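Side-chain contacts in dally-like, isoform A (Drosophila melanogaster, PDB 6XTZ), which is a GPI-anchored cell-surface glypican that shields the palmitoleate lipid of Wnt so that it can signal at a distance and probably also binds Hedgehog-family proteins: residues V279-L284 / N535-Q540; N271-M276 / Q451-Y456; A84-D89 / D443-D448. The protein carries 5 engineered substitutions. All coordinates share one frame; numbering follows the deposited sequence.

How the interactions relate
The three contacts sit in the all-helical glypican core, their centres 14 to 16 Å apart. Helix 263-283 carries 271-276 of interaction 2 and 279-284 of interaction 1; helix 441-455 carries 443-448 of interaction 3 and 451-456 of interaction 2. The helices are thus linked in series: 51-110 to 441-455, then 263-283, then 513-538. Along the chain 84-89 comes first, then 271-276, 279-284, 443-448, 451-456 and 535-540, and every pair of interactions crosses. Interactions 1 and 3 also touch directly through Leu284, packed on Asp443, Val446 and Arg447. Sequence-distant parts of the chain are thereby closed into one elongated helical bundle.

Interaction 1 of 3, residues V279-L284 / N535-Q540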
loop_
_atom_site.group_PDB
_atom_site.type_symbol
_atom_site.label_atom_id
_atom_site.label_comp_id
_atom_site.label_asym_id
_atom_site.label_seq_id
_atom_site.Cartn_x
_atom_site.Cartn_y
_atom_site.Cartn_z
ATOM N N VAL A 279 -10.202 2.548 -4.961
ATOM C CA VAL A 279 -10.572 1.172 -5.275
ATOM C C VAL A 279 -11.499 0.612 -4.204
ATOM O O VAL A 279 -12.475 -0.082 -4.510
ATOM C CB VAL A 279 -9.311 0.308 -5.451
ATOM C CG1 VAL A 279 -9.685 -1.155 -5.626
ATOM C CG2 VAL A 279 -8.502 0.799 -6.641
ATOM N N ALA A 280 -11.217 0.913 -2.933
ATOM C CA ALA A 280 -12.113 0.500 -1.858
ATOM C C ALA A 280 -13.503 1.095 -2.031
ATOM O O ALA A 280 -14.499 0.468 -1.651
ATOM C CB ALA A 280 -11.531 0.899 -0.501
ATOM N N GLU A 281 -13.593 2.302 -2.595
ATOM C CA GLU A 281 -14.897 2.883 -2.891
ATOM C C GLU A 281 -15.628 2.069 -3.950
ATOM O O GLU A 281 -16.842 1.853 -3.853
ATOM C CB GLU A 281 -14.729 4.333 -3.347
ATOM C CG GLU A 281 -16.034 5.094 -3.522
ATOM C CD GLU A 281 -15.831 6.455 -4.160
ATOM O OE1 GLU A 281 -15.575 6.510 -5.382
ATOM O OE2 GLU A 281 -15.917 7.470 -3.438
ATOM N N ARG A 282 -14.900 1.606 -4.970
ATOM C CA ARG A 282 -15.499 0.764 -5.999
ATOM C C ARG A 282 -15.919 -0.587 -5.434
ATOM O O ARG A 282 -17.013 -1.081 -5.739
ATOM C CB ARG A 282 -14.517 0.574 -7.152
ATOM C CG ARG A 282 -14.279 1.816 -7.987
ATOM C CD ARG A 282 -15.411 2.045 -8.971
ATOM N NE ARG A 282 -15.099 3.110 -9.918
ATOM C CZ ARG A 282 -15.559 4.353 -9.824
ATOM N NH1 ARG A 282 -16.358 4.691 -8.822
ATOM N NH2 ARG A 282 -15.218 5.256 -10.732
ATOM N N LEU A 283 -15.063 -1.199 -4.611
ATOM C CA LEU A 283 -15.362 -2.522 -4.071
ATOM C C LEU A 283 -16.576 -2.502 -3.152
ATOM O O LEU A 283 -17.299 -3.498 -3.066
ATOM C CB LEU A 283 -14.147 -3.071 -3.327
ATOM C CG LEU A 283 -12.923 -3.365 -4.191
ATOM C CD1 LEU A 283 -11.796 -3.932 -3.340
ATOM C CD2 LEU A 283 -13.289 -4.325 -5.313
ATOM N N LEU A 284 -16.811 -1.393 -2.458
ATOM C CA LEU A 284 -17.988 -1.250 -1.616
ATOM C C LEU A 284 -19.196 -0.732 -2.383
ATOM O O LEU A 284 -20.280 -0.620 -1.801
ATOM C CB LEU A 284 -17.687 -0.317 -0.439
ATOM C CG LEU A 284 -16.585 -0.785 0.517
ATOM C CD1 LEU A 284 -16.233 0.307 1.513
ATOM C CD2 LEU A 284 -17.008 -2.055 1.238
ATOM N N ASN A 535 -5.745 2.078 -12.795
ATOM C CA ASN A 535 -6.396 1.359 -13.885
ATOM C C ASN A 535 -7.594 0.566 -13.379
ATOM O O ASN A 535 -8.649 0.546 -14.023
ATOM C CB ASN A 535 -5.396 0.435 -14.580
ATOM C CG ASN A 535 -4.367 1.194 -15.394
ATOM O OD1 ASN A 535 -4.645 2.274 -15.913
ATOM N ND2 ASN A 535 -3.172 0.628 -15.514
ATOM N N ALA A 536 -7.451 -0.087 -12.223
ATOM C CA ALA A 536 -8.555 -0.860 -11.667
ATOM C C ALA A 536 -9.723 0.034 -11.273
ATOM O O ALA A 536 -10.883 -0.382 -11.375
ATOM C CB ALA A 536 -8.076 -1.671 -10.462
ATOM N N TYR A 537 -9.440 1.259 -10.824
ATOM C CA TYR A 537 -10.513 2.184 -10.475
ATOM C C TYR A 537 -11.314 2.595 -11.705
ATOM O O TYR A 537 -12.544 2.701 -11.643
ATOM C CB TYR A 537 -9.937 3.415 -9.775
ATOM C CG TYR A 537 -10.967 4.477 -9.465
ATOM C CD1 TYR A 537 -11.858 4.320 -8.413
ATOM C CD2 TYR A 537 -11.045 5.640 -10.222
ATOM C CE1 TYR A 537 -12.802 5.289 -8.123
ATOM C CE2 TYR A 537 -11.986 6.614 -9.941
ATOM C CZ TYR A 537 -12.861 6.432 -8.890
ATOM O OH TYR A 537 -13.799 7.397 -8.602
ATOM N N ASN A 538 -10.636 2.840 -12.829
ATOM C CA ASN A 538 -11.330 3.224 -14.052
ATOM C C ASN A 538 -11.899 2.029 -14.801
ATOM O O ASN A 538 -12.860 2.192 -15.560
ATOM C CB ASN A 538 -10.393 4.010 -14.973
ATOM C CG ASN A 538 -11.121 4.623 -16.159
ATOM O OD1 ASN A 538 -12.254 5.088 -16.031
ATOM N ND2 ASN A 538 -10.477 4.617 -17.322
ATOM N N GLY A 539 -11.331 0.839 -14.610
ATOM C CA GLY A 539 -11.861 -0.364 -15.212
ATOM C C GLY A 539 -11.539 -0.564 -16.675
ATOM O O GLY A 539 -12.084 -1.487 -17.288
ATOM N N GLN A 540 -10.674 0.262 -17.255
ATOM C CA GLN A 540 -10.322 0.120 -18.660
ATOM C C GLN A 540 -9.098 -0.778 -18.814
ATOM O O GLN A 540 -8.286 -0.932 -17.897
ATOM C CB GLN A 540 -10.062 1.489 -19.298
ATOM C CG GLN A 540 -8.592 1.861 -19.458
ATOM C CD GLN A 540 -7.926 2.223 -18.145
ATOM O OE1 GLN A 540 -8.593 2.426 -17.132
ATOM N NE2 GLN A 540 -6.600 2.307 -18.157
#
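Val279 meets Tyr537 where helix 263-283 approaches the C-terminal end of helix 513-538, a helix-helix junction within the all-helical glypican core. The CA atoms of these two residues form the closest backbone pair, 5.3 Å apart, yet their side chains touch only lightly, Val279 CG2 lying 4.3 Å from Tyr537 CB. Val279 itself also packs on Tyr203 of helix 185-216.

Further along, Glu281 reaches the far end of the tyrosine. Its CG is anti to the backbone N and the chain runs on extended, which brings Glu281 OE1 to the ring edge, near the ring plane and 3.8 Å from Tyr537 OH. That separation is too long for a hydrogen bond. The same OE1 makes a long ion pair with Arg282 that rests on charge alone, since it lies well out of the guanidinium plane.

Arg282 carries most of the contact. A bend at chi2 (-79°) folds the chain back across the tyrosine, with Arg282 CG 3.5 Å from Tyr537 CD1. The guanidinium then lies flat over one ring face, the planes 15° apart, in an off-centre cation-pi stack with Arg282 CZ 3.9 Å from the centroid of the Tyr537 ring. Arg282 NH2 sits toward the rim, 3.2 Å from Tyr537 CZ; although it is also near OH, the angle is too poor for a bond. Phe287 adds a second cation-pi partner. What ties the stack to the backbone is a hydrogen bond from Arg282 NE to Tyr537 O, 3.1 Å long, with the donor in the carbonyl plane and an N-H...O angle of 153°.

Interaction 2 of 3, residues N271-M276 / Q451-Y456; sequences NFAMAM and QRVKDY
Val453 presses into the surface of segment 271-276 of helix 263-283 beside Ala273, the CA atoms of the two residues lying 6.0 Å apart. From CB, which is directed at the opposing helix, its side chain forks. CG1, anti to the backbone N (chi1 174°), does most of the touching: Val453 CG1 comes 3.8 Å from Ala273 CA and 3.9 Å from Ala273 CB, so the small alanine lets the methyl settle almost on the backbone. The same Val453 CG1 is 3.9 Å from Met276 CB, one turn further along, and 4.2 Å from Phe272 CE2, approaching the ring obliquely. One methyl is therefore gathered in by three residues.

This close approach belongs to an antiparallel helix pair of the glypican bundle, in which the local axes of 271-276 and 451-455 pass 9.4 Å apart with 156° between their directions.

The other branch, Val453 CG2, meets the tip of the methionine, at 4.2 Å from Met276 CE. Met276 is bent at both chi2 (-74°) and chi3, which curls CE back toward the valine, while its CG lies over one face of the Phe272 ring. Both residues also reach helix 185-216, Phe272 through Ala206 and Ala210, Met276 through Tyr203 and Leu207, and both touch Leu533 of helix 513-538. Three residues on from Val453, Tyr456 O accepts a hydrogen bond from Trp269 NE1.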
loop_
_atom_site.group_PDB
_atom_site.type_symbol
_atom_site.label_atom_id
_atom_site.label_comp_id
_atom_site.label_asym_id
_atom_site.label_seq_id
_atom_site.Cartn_x
_atom_site.Cartn_y
_atom_site.Cartn_z
ATOM N N ASN A 271 0.077 8.784 -2.629
ATOM C CA ASN A 271 -0.626 8.411 -3.854
ATOM C C ASN A 271 -1.173 6.993 -3.757
ATOM O O ASN A 271 -2.275 6.709 -4.239
ATOM C CB ASN A 271 0.301 8.541 -5.064
ATOM C CG ASN A 271 0.718 9.974 -5.333
ATOM O OD1 ASN A 271 0.060 10.918 -4.900
ATOM N ND2 ASN A 271 1.813 10.141 -6.062
ATOM N N PHE A 272 -0.411 6.088 -3.136
ATOM C CA PHE A 272 -0.896 4.729 -2.918
ATOM C C PHE A 272 -2.130 4.720 -2.025
ATOM O O PHE A 272 -3.098 4.002 -2.300
ATOM C CB PHE A 272 0.213 3.869 -2.308
ATOM C CG PHE A 272 -0.285 2.615 -1.647
ATOM C CD1 PHE A 272 -0.600 1.496 -2.400
ATOM C CD2 PHE A 272 -0.435 2.553 -0.269
ATOM C CE1 PHE A 272 -1.057 0.340 -1.793
ATOM C CE2 PHE A 272 -0.895 1.401 0.343
ATOM C CZ PHE A 272 -1.209 0.294 -0.421
ATOM N N ALA A 273 -2.115 5.510 -0.948
ATOM C CA ALA A 273 -3.252 5.532 -0.033
ATOM C C ALA A 273 -4.484 6.138 -0.694
ATOM O O ALA A 273 -5.612 5.706 -0.429
ATOM C CB ALA A 273 -2.894 6.301 1.236
ATOM N N MET A 274 -4.293 7.144 -1.549
ATOM C CA MET A 274 -5.429 7.756 -2.227
ATOM C C MET A 274 -5.997 6.829 -3.293
ATOM O O MET A 274 -7.216 6.778 -3.495
ATOM C CB MET A 274 -5.021 9.098 -2.837
ATOM C CG MET A 274 -4.701 10.171 -1.807
ATOM S SD MET A 274 -4.322 11.782 -2.529
ATOM C CE MET A 274 -2.835 11.402 -3.451
ATOM N N ALA A 275 -5.133 6.083 -3.982
ATOM C CA ALA A 275 -5.618 5.133 -4.976
ATOM C C ALA A 275 -6.289 3.937 -4.313
ATOM O O ALA A 275 -7.264 3.393 -4.844
ATOM C CB ALA A 275 -4.469 4.682 -5.876
ATOM N N MET A 276 -5.784 3.513 -3.150
ATOM C CA MET A 276 -6.428 2.430 -2.413
ATOM C C MET A 276 -7.822 2.829 -1.951
ATOM O O MET A 276 -8.748 2.009 -1.970
ATOM C CB MET A 276 -5.571 2.022 -1.215
ATOM C CG MET A 276 -4.376 1.170 -1.575
ATOM S SD MET A 276 -4.812 -0.522 -2.008
ATOM C CE MET A 276 -5.357 -1.142 -0.422
ATOM N N GLN A 451 -9.742 1.687 6.218
ATOM C CA GLN A 451 -9.526 2.565 7.361
ATOM C C GLN A 451 -8.068 2.549 7.805
ATOM O O GLN A 451 -7.514 3.590 8.175
ATOM C CB GLN A 451 -10.444 2.161 8.514
ATOM C CG GLN A 451 -10.354 3.078 9.722
ATOM C CD GLN A 451 -10.716 4.512 9.391
ATOM O OE1 GLN A 451 -11.718 4.776 8.725
ATOM N NE2 GLN A 451 -9.896 5.450 9.853
ATOM N N ARG A 452 -7.427 1.379 7.772
ATOM C CA ARG A 452 -6.039 1.298 8.215
ATOM C C ARG A 452 -5.097 1.938 7.201
ATOM O O ARG A 452 -4.119 2.591 7.585
ATOM C CB ARG A 452 -5.655 -0.157 8.483
ATOM C CG ARG A 452 -6.448 -0.786 9.619
ATOM C CD ARG A 452 -6.057 -2.233 9.853
ATOM N NE ARG A 452 -6.957 -2.888 10.798
ATOM C CZ ARG A 452 -6.770 -2.924 12.113
ATOM N NH1 ARG A 452 -5.706 -2.342 12.652
ATOM N NH2 ARG A 452 -7.646 -3.545 12.892
ATOM N N VAL A 453 -5.372 1.767 5.905
ATOM C CA VAL A 453 -4.590 2.475 4.895
ATOM C C VAL A 453 -4.796 3.978 5.033
ATOM O O VAL A 453 -3.870 4.772 4.830
ATOM C CB VAL A 453 -4.948 1.971 3.484
ATOM C CG1 VAL A 453 -4.255 2.812 2.421
ATOM C CG2 VAL A 453 -4.554 0.510 3.332
ATOM N N LYS A 454 -6.013 4.389 5.401
ATOM C CA LYS A 454 -6.267 5.793 5.699
ATOM C C LYS A 454 -5.432 6.261 6.885
ATOM O O LYS A 454 -4.974 7.409 6.917
ATOM C CB LYS A 454 -7.757 6.001 5.974
ATOM C CG LYS A 454 -8.258 7.416 5.748
ATOM C CD LYS A 454 -9.715 7.541 6.174
ATOM C CE LYS A 454 -10.397 8.716 5.492
ATOM N NZ LYS A 454 -10.532 8.493 4.025
ATOM N N ASP A 455 -5.222 5.383 7.869
ATOM C CA ASP A 455 -4.424 5.753 9.035
ATOM C C ASP A 455 -2.951 5.908 8.676
ATOM O O ASP A 455 -2.277 6.812 9.182
ATOM C CB ASP A 455 -4.596 4.716 10.146
ATOM C CG ASP A 455 -5.996 4.709 10.736
ATOM O OD1 ASP A 455 -6.688 5.747 10.660
ATOM O OD2 ASP A 455 -6.400 3.663 11.289
ATOM N N TYR A 456 -2.433 5.040 7.806
ATOM C CA TYR A 456 -1.025 5.047 7.430
ATOM C C TYR A 456 -0.726 5.953 6.242
ATOM O O TYR A 456 0.360 5.849 5.661
ATOM C CB TYR A 456 -0.553 3.626 7.115
ATOM C CG TYR A 456 -0.578 2.683 8.296
ATOM C CD1 TYR A 456 0.146 2.961 9.448
ATOM C CD2 TYR A 456 -1.312 1.507 8.251
ATOM C CE1 TYR A 456 0.128 2.096 10.528
ATOM C CE2 TYR A 456 -1.336 0.639 9.322
ATOM C CZ TYR A 456 -0.617 0.936 10.458
ATOM O OH TYR A 456 -0.646 0.066 11.521
#

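Interaction 3 of 3, residues A84-D89 / D443-D448; sequences ATKFKD and DRIVRD
An antiparallel helix pair of the glypican core forms this contact, the local axes of 84-89 and 443-448 passing 9.9 Å apart with 159° between their directions. Ile445 supplies the central side chain: its two branches share Phe87, and its terminal methyl turns to Lys86. Ile445 CG1 packs on the base of the phenylalanine, 3.8 Å from Phe87 CA. Ile445 CG2 comes to the edge of the ring, 4.0 Å from Phe87 CD1. The terminal Ile445 CD1 lies against the aliphatic part of the lysine, 3.7 Å from Lys86 CD.

Val446 extends the apolar surface along the same ring edge, Val446 CG2 being 3.7 Å from Phe87 CE1. Tyr203 of helix 185-216 meets the Phe87 ring edge-to-face.

Lys86 is fully extended from a chi1 of -178°, which carries its ammonium past Ile445 toward the solvent-exposed side. There Lys86 NZ donates to a water oxygen at 2.7 Å, and that water makes a weak bond to Asp448 OD2, bridging charges that do not touch directly. Asp448 has nearer partners in Lys83 and Arg452, both salt bridges. Apolar residues face inward and charged ones line the solvent edge, as in amphipathic helices packed antiparallel in a helical bundle.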
loop_
_atom_site.group_PDB
_atom_site.type_symbol
_atom_site.label_atom_id
_atom_site.label_comp_id
_atom_site.label_asym_id
_atom_site.label_seq_id
_atom_site.Cartn_x
_atom_site.Cartn_y
_atom_site.Cartn_z
ATOM N N ALA A 84 -3.798 -8.081 4.171
ATOM C CA ALA A 84 -3.834 -8.514 2.779
ATOM C C ALA A 84 -4.038 -10.020 2.681
ATOM O O ALA A 84 -4.756 -10.498 1.795
ATOM C CB ALA A 84 -2.550 -8.096 2.065
ATOM N N THR A 85 -3.417 -10.782 3.585
ATOM C CA THR A 85 -3.606 -12.229 3.587
ATOM C C THR A 85 -5.027 -12.600 3.999
ATOM O O THR A 85 -5.624 -13.521 3.429
ATOM C CB THR A 85 -2.588 -12.891 4.517
ATOM O OG1 THR A 85 -1.265 -12.664 4.015
ATOM C CG2 THR A 85 -2.837 -14.391 4.613
ATOM N N LYS A 86 -5.580 -11.895 4.988
ATOM C CA LYS A 86 -6.962 -12.141 5.383
ATOM C C LYS A 86 -7.922 -11.787 4.255
ATOM O O LYS A 86 -8.920 -12.482 4.037
ATOM C CB LYS A 86 -7.295 -11.342 6.645
ATOM C CG LYS A 86 -8.709 -11.558 7.166
ATOM C CD LYS A 86 -8.988 -10.705 8.396
ATOM C CE LYS A 86 -10.404 -10.922 8.912
ATOM N NZ LYS A 86 -10.716 -10.058 10.086
ATOM N N PHE A 87 -7.627 -10.714 3.520
ATOM C CA PHE A 87 -8.473 -10.313 2.401
ATOM C C PHE A 87 -8.486 -11.378 1.312
ATOM O O PHE A 87 -9.550 -11.749 0.800
ATOM C CB PHE A 87 -7.990 -8.973 1.847
ATOM C CG PHE A 87 -8.653 -8.569 0.562
ATOM C CD1 PHE A 87 -9.898 -7.962 0.571
ATOM C CD2 PHE A 87 -8.025 -8.785 -0.655
ATOM C CE1 PHE A 87 -10.507 -7.583 -0.608
ATOM C CE2 PHE A 87 -8.630 -8.409 -1.839
ATOM C CZ PHE A 87 -9.871 -7.807 -1.815
ATOM N N LYS A 88 -7.306 -11.882 0.941
ATOM C CA LYS A 88 -7.234 -12.898 -0.104
ATOM C C LYS A 88 -7.920 -14.189 0.327
ATOM O O LYS A 88 -8.648 -14.801 -0.462
ATOM C CB LYS A 88 -5.778 -13.170 -0.474
ATOM C CG LYS A 88 -5.049 -11.971 -1.056
ATOM C CD LYS A 88 -3.582 -12.290 -1.263
ATOM C CE LYS A 88 -2.795 -11.063 -1.678
ATOM N NZ LYS A 88 -1.343 -11.372 -1.773
ATOM N N ASP A 89 -7.701 -14.615 1.576
ATOM C CA ASP A 89 -8.309 -15.851 2.055
ATOM C C ASP A 89 -9.830 -15.752 2.073
ATOM O O ASP A 89 -10.525 -16.727 1.767
ATOM C CB ASP A 89 -7.784 -16.194 3.449
ATOM C CG ASP A 89 -6.313 -16.557 3.448
ATOM O OD1 ASP A 89 -5.822 -17.062 2.416
ATOM O OD2 ASP A 89 -5.647 -16.342 4.483
ATOM N N ASP A 443 -17.109 -7.076 2.554
ATOM C CA ASP A 443 -17.172 -5.642 2.803
ATOM C C ASP A 443 -16.490 -5.274 4.114
ATOM O O ASP A 443 -15.907 -4.191 4.223
ATOM C CB ASP A 443 -18.626 -5.169 2.817
ATOM C CG ASP A 443 -19.334 -5.416 1.498
ATOM O OD1 ASP A 443 -18.748 -6.071 0.612
ATOM O OD2 ASP A 443 -20.481 -4.947 1.348
ATOM N N ARG A 444 -16.544 -6.163 5.110
ATOM C CA ARG A 444 -15.950 -5.861 6.409
ATOM C C ARG A 444 -14.431 -5.782 6.325
ATOM O O ARG A 444 -13.816 -4.901 6.936
ATOM C CB ARG A 444 -16.378 -6.914 7.433
ATOM C CG ARG A 444 -17.880 -6.974 7.659
ATOM C CD ARG A 444 -18.276 -8.169 8.515
ATOM N NE ARG A 444 -17.715 -8.100 9.860
ATOM C CZ ARG A 444 -17.946 -9.000 10.811
ATOM N NH1 ARG A 444 -18.730 -10.041 10.563
ATOM N NH2 ARG A 444 -17.395 -8.860 12.009
ATOM N N ILE A 445 -13.805 -6.694 5.576
ATOM C CA ILE A 445 -12.352 -6.657 5.456
ATOM C C ILE A 445 -11.917 -5.524 4.534
ATOM O O ILE A 445 -10.844 -4.936 4.725
ATOM C CB ILE A 445 -11.815 -8.026 4.988
ATOM C CG1 ILE A 445 -10.288 -8.004 4.870
ATOM C CG2 ILE A 445 -12.445 -8.439 3.672
ATOM C CD1 ILE A 445 -9.573 -7.778 6.179
ATOM N N VAL A 446 -12.738 -5.183 3.537
ATOM C CA VAL A 446 -12.429 -4.038 2.684
ATOM C C VAL A 446 -12.509 -2.742 3.482
ATOM O O VAL A 446 -11.652 -1.859 3.344
ATOM C CB VAL A 446 -13.363 -4.012 1.460
ATOM C CG1 VAL A 446 -13.251 -2.680 0.732
ATOM C CG2 VAL A 446 -13.028 -5.154 0.512
ATOM N N ARG A 447 -13.531 -2.604 4.333
ATOM C CA ARG A 447 -13.623 -1.421 5.184
ATOM C C ARG A 447 -12.480 -1.376 6.190
ATOM O O ARG A 447 -11.960 -0.297 6.500
ATOM C CB ARG A 447 -14.966 -1.387 5.915
ATOM C CG ARG A 447 -16.180 -1.189 5.025
ATOM C CD ARG A 447 -17.440 -1.052 5.865
ATOM N NE ARG A 447 -18.627 -1.516 5.152
ATOM C CZ ARG A 447 -19.351 -0.763 4.333
ATOM N NH1 ARG A 447 -19.011 0.501 4.113
ATOM N NH2 ARG A 447 -20.416 -1.273 3.730
ATOM N N ASP A 448 -12.085 -2.536 6.719
ATOM C CA ASP A 448 -10.981 -2.581 7.672
ATOM C C ASP A 448 -9.684 -2.113 7.024
ATOM O O ASP A 448 -8.977 -1.257 7.566
ATOM C CB ASP A 448 -10.832 -3.997 8.228
ATOM C CG ASP A 448 -9.816 -4.084 9.351
ATOM O OD1 ASP A 448 -9.383 -3.026 9.854
ATOM O OD2 ASP A 448 -9.453 -5.216 9.733
HETATM O O HOH W 1 -11.924 -7.646 9.932
#